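Local coordinates for protein BtGH115A (Bacteroides thetaiotaomicron, PDB 5BY3) that releases 4-O-methyl-glucuronic acid from decorated arabinogalactans as a family GH115 alpha-glucuronidase, at residues A[572-575]-A[576-579]; A[495-498]-A[499-502]. One frame throughout, in Å; residues are numbered along the deposited sequence.

Contact 1: residues A[572-575]-A[576-579]; sequences KLLY and AQLA
Leu578 turns its CG beside its own backbone N and opposite the carbonyl carbon (chi1 -62°), which sets that branch carbon back against the preceding turn, 3.5 Å from Leu574 O. Gln577 takes the other course: with CG trans to the amide nitrogen (chi1 169°) and the chain extended beyond it, the carboxamide is carried away from the helix backbone, beside Leu574 and toward the loop that holds Leu519; Leu574 CD2 lies 4.3 Å from Gln577 OE1 in a loose side-chain touch. The polar end of Gln577 finds its stronger partner in the loop backbone, where OE1 accepts from Leu519 N.

The frame beneath these side chains is the regular i to i+4 bonding of an alpha-helix, here the last turns of helix 552-580. Leu578 N donates to Leu574 O at 3.0 Å and nearly straight (167°), and Ala579 N reaches Tyr575 O at 2.7 Å. Gln577 N meets Leu573 O at 3.1 Å, while the bond from Ala576 N to Lys572 O is weak at 3.3 Å. Ala576 also presses its methyl on that acceptor, CB standing 3.1 Å from Lys572 O, and this oxygen gains a second donor in the hydroxyl of Ser589.

Different faces of the helix meet different neighbours. Lys572 and Ala576 pack on helix 587-603, with Lys572 NZ bound to the carbonyls of Val624 and Asn626, whereas Leu574, Gln577 and Leu578 touch helix 523-543; Tyr575 reaches both helices, through Lys588 and Leu530.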
loop_
_atom_site.group_PDB
_atom_site.type_symbol
_atom_site.label_atom_id
_atom_site.label_comp_id
_atom_site.label_asym_id
_atom_site.label_seq_id
_atom_site.Cartn_x
_atom_site.Cartn_y
_atom_site.Cartn_z
ATOM N N LYS A 572 -22.013 15.330 2.510
ATOM C CA LYS A 572 -23.126 14.566 3.069
ATOM C C LYS A 572 -23.099 14.612 4.584
ATOM O O LYS A 572 -24.137 14.859 5.246
ATOM C CB LYS A 572 -23.102 13.099 2.603
ATOM C CG LYS A 572 -24.306 12.240 3.072
ATOM C CD LYS A 572 -24.082 10.754 2.796
ATOM C CE LYS A 572 -23.215 10.070 3.865
ATOM N NZ LYS A 572 -23.065 8.618 3.595
ATOM N N LEU A 573 -21.907 14.385 5.120
ATOM C CA LEU A 573 -21.727 14.277 6.554
ATOM C C LEU A 573 -21.557 15.648 7.206
ATOM O O LEU A 573 -22.047 15.853 8.315
ATOM C CB LEU A 573 -20.591 13.251 6.904
ATOM C CG LEU A 573 -21.109 11.824 6.600
ATOM C CD1 LEU A 573 -20.118 10.909 5.908
ATOM C CD2 LEU A 573 -21.722 11.162 7.820
ATOM N N LEU A 574 -20.885 16.595 6.544
ATOM C CA LEU A 574 -20.762 17.914 7.166
ATOM C C LEU A 574 -22.044 18.763 7.126
ATOM O O LEU A 574 -22.349 19.414 8.136
ATOM C CB LEU A 574 -19.544 18.673 6.677
ATOM C CG LEU A 574 -18.270 18.019 7.184
ATOM C CD1 LEU A 574 -17.079 18.773 6.625
ATOM C CD2 LEU A 574 -18.235 17.994 8.701
ATOM N N TYR A 575 -22.792 18.749 6.006
ATOM C CA TYR A 575 -24.105 19.424 5.960
ATOM C C TYR A 575 -25.039 18.798 6.985
ATOM O O TYR A 575 -25.780 19.494 7.650
ATOM C CB TYR A 575 -24.780 19.330 4.595
ATOM C CG TYR A 575 -24.128 20.057 3.421
ATOM C CD1 TYR A 575 -23.471 21.281 3.588
ATOM C CD2 TYR A 575 -24.253 19.533 2.110
ATOM C CE1 TYR A 575 -22.886 21.932 2.510
ATOM C CE2 TYR A 575 -23.691 20.182 1.014
ATOM C CZ TYR A 575 -23.011 21.383 1.210
ATOM O OH TYR A 575 -22.449 22.016 0.109
ATOM N N ALA A 576 -24.980 17.469 7.105
ATOM C CA ALA A 576 -25.724 16.737 8.118
ATOM C C ALA A 576 -25.430 17.253 9.534
ATOM O O ALA A 576 -26.368 17.386 10.365
ATOM C CB ALA A 576 -25.424 15.252 8.013
ATOM N N GLN A 577 -24.146 17.551 9.802
ATOM C CA GLN A 577 -23.750 18.052 11.120
ATOM C C GLN A 577 -24.288 19.476 11.342
ATOM O O GLN A 577 -24.798 19.790 12.430
ATOM C CB GLN A 577 -22.239 17.983 11.332
ATOM C CG GLN A 577 -21.753 18.723 12.573
ATOM C CD GLN A 577 -20.393 18.275 13.049
ATOM O OE1 GLN A 577 -19.877 17.240 12.628
ATOM N NE2 GLN A 577 -19.808 19.043 13.945
ATOM N N LEU A 578 -24.169 20.323 10.312
ATOM C CA LEU A 578 -24.738 21.679 10.345
ATOM C C LEU A 578 -26.259 21.635 10.469
ATOM O O LEU A 578 -26.808 22.434 11.214
ATOM C CB LEU A 578 -24.325 22.500 9.138
ATOM C CG LEU A 578 -22.842 22.799 8.939
ATOM C CD1 LEU A 578 -22.662 23.342 7.543
ATOM C CD2 LEU A 578 -22.268 23.726 9.997
ATOM N N ALA A 579 -26.898 20.659 9.811
ATOM C CA ALA A 579 -28.351 20.459 9.856
ATOM C C ALA A 579 -28.916 20.054 11.221
ATOM O O ALA A 579 -29.944 20.591 11.628
ATOM C CB ALA A 579 -28.789 19.466 8.786
#

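Contact 2: residues A[495-498]-A[499-502]; sequences IRKP and EFMG
Hydrogen bonds close the turn between Arg496 and Phe500. The guanidinium addresses Phe500 O side-on with two nitrogens, NE at 2.9 Å and NH2 at 3.3 Å, and the acceptor lies close to its plane. NH2 arrives on a lone pair in the carbonyl plane, whereas NE stands above that plane. A bend at chi2 (96°) turns the arginine, the first residue to leave the helical path, forward over the following turn to its target. The backbone folds through two overlapping beta turns: Phe500 N donates to Lys497 O at 3.0 Å and Met501 N to Pro498 O at 3.2 Å.

Nonpolar contacts fill in around these bonds. Lys497 runs alongside Phe500, its CB over one ring face in a CH-pi contact, 3.8 Å from the ring centroid, and its CD passing 3.5 Å from Phe500 CZ. The selenium of Met501, a selenomethionine, rests 3.6 Å from Arg496 CG. With alanine in place of Arg496, both guanidinium donors to Phe500 O are gone, and that carbonyl would probably be left less firmly held, with a gap beside the selenium where CG had packed.

The turn follows helix 476-495 and is wedged among other helices: Pro498 and Met501 face helix 552-580, Met501 also meets Arg529 of helix 523-543, and Arg496 and Phe500 touch Leu737 of helix 730-738.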
loop_
_atom_site.group_PDB
_atom_site.type_symbol
_atom_site.label_atom_id
_atom_site.label_comp_id
_atom_site.label_asym_id
_atom_site.label_seq_id
_atom_site.Cartn_x
_atom_site.Cartn_y
_atom_site.Cartn_z
ATOM N N ILE A 495 -6.314 14.095 7.339
ATOM C CA ILE A 495 -6.982 14.747 8.450
ATOM C C ILE A 495 -8.178 13.910 8.901
ATOM O O ILE A 495 -8.411 13.717 10.085
ATOM C CB ILE A 495 -7.344 16.193 8.048
ATOM C CG1 ILE A 495 -6.021 17.004 7.999
ATOM C CG2 ILE A 495 -8.344 16.830 9.011
ATOM C CD1 ILE A 495 -6.094 18.419 7.476
ATOM N N ARG A 496 -8.910 13.385 7.938
ATOM C CA ARG A 496 -10.006 12.500 8.208
ATOM C C ARG A 496 -10.418 11.936 6.872
ATOM O O ARG A 496 -10.800 12.672 5.965
ATOM C CB ARG A 496 -11.149 13.251 8.847
ATOM C CG ARG A 496 -12.107 12.312 9.534
ATOM C CD ARG A 496 -11.795 12.218 11.015
ATOM N NE ARG A 496 -12.685 11.245 11.656
ATOM C CZ ARG A 496 -12.626 10.886 12.938
ATOM N NH1 ARG A 496 -11.701 11.419 13.740
ATOM N NH2 ARG A 496 -13.482 9.972 13.398
ATOM N N LYS A 497 -10.259 10.629 6.746
ATOM C CA LYS A 497 -10.674 9.866 5.581
ATOM C C LYS A 497 -12.180 10.002 5.341
ATOM O O LYS A 497 -12.946 10.210 6.288
ATOM C CB LYS A 497 -10.323 8.408 5.800
ATOM C CG LYS A 497 -8.833 8.110 5.721
ATOM C CD LYS A 497 -8.494 6.622 5.698
ATOM C CE LYS A 497 -7.236 6.305 4.869
ATOM N NZ LYS A 497 -5.912 6.721 5.434
ATOM N N PRO A 498 -12.614 9.896 4.077
ATOM C CA PRO A 498 -14.056 9.854 3.797
ATOM C C PRO A 498 -14.850 8.908 4.691
ATOM O O PRO A 498 -15.844 9.329 5.274
ATOM C CB PRO A 498 -14.102 9.381 2.362
ATOM C CG PRO A 498 -12.899 10.053 1.774
ATOM C CD PRO A 498 -11.831 9.950 2.824
ATOM N N GLU A 499 -14.378 7.671 4.815
ATOM C CA GLU A 499 -14.985 6.638 5.620
ATOM C C GLU A 499 -15.015 6.943 7.100
ATOM O O GLU A 499 -15.889 6.424 7.762
ATOM C CB GLU A 499 -14.278 5.295 5.389
ATOM C CG GLU A 499 -14.356 4.777 3.962
ATOM C CD GLU A 499 -13.158 5.187 3.124
ATOM O OE1 GLU A 499 -12.581 6.227 3.474
ATOM O OE2 GLU A 499 -12.799 4.492 2.106
ATOM N N PHE A 500 -14.116 7.793 7.620
ATOM C CA PHE A 500 -14.144 8.256 9.041
ATOM C C PHE A 500 -15.026 9.505 9.355
ATOM O O PHE A 500 -15.076 9.969 10.512
ATOM C CB PHE A 500 -12.728 8.507 9.624
ATOM C CG PHE A 500 -11.698 7.447 9.318
ATOM C CD1 PHE A 500 -12.047 6.141 8.935
ATOM C CD2 PHE A 500 -10.323 7.768 9.452
ATOM C CE1 PHE A 500 -11.043 5.194 8.623
ATOM C CE2 PHE A 500 -9.321 6.821 9.189
ATOM C CZ PHE A 500 -9.678 5.521 8.769
HETATM N N MSE A 501 -15.727 10.045 8.364
HETATM C CA MSE A 501 -16.418 11.351 8.515
HETATM C C MSE A 501 -17.678 11.276 9.322
HETATM O O MSE A 501 -18.229 12.316 9.679
HETATM C CB MSE A 501 -16.777 12.005 7.178
HETATM C CG MSE A 501 -15.516 12.501 6.478
HETATM SE SE MSE A 501 -14.643 13.926 7.504
HETATM C CE MSE A 501 -16.142 15.172 7.643
ATOM N N GLY A 502 -18.153 10.060 9.607
ATOM C CA GLY A 502 -19.276 9.861 10.514
ATOM C C GLY A 502 -18.902 9.882 11.988
ATOM O O GLY A 502 -19.797 9.933 12.857
#

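Overall arrangement
The two contacts lie on the same side of the chain's centre, their own centres 13 Å apart, and they touch directly. Met501 of contact 2 is the main link: its CE lies 3.6 Å from Leu574 CG of contact 1, and its CB 3.7 Å from Leu573 CD1. Gly502 CA adds a further touch, 3.9 Å from Leu573 CD2. The loop after helix 476-495 is thus packed on the later helix 552-580. On the metal side, the Glu499 side chain is about 7 Å from the bound nickel ion, and its OE2 accepts from the backbone N of Trp405 and Leu406, the two residues that follow Leu404 of the nickel site in sequence.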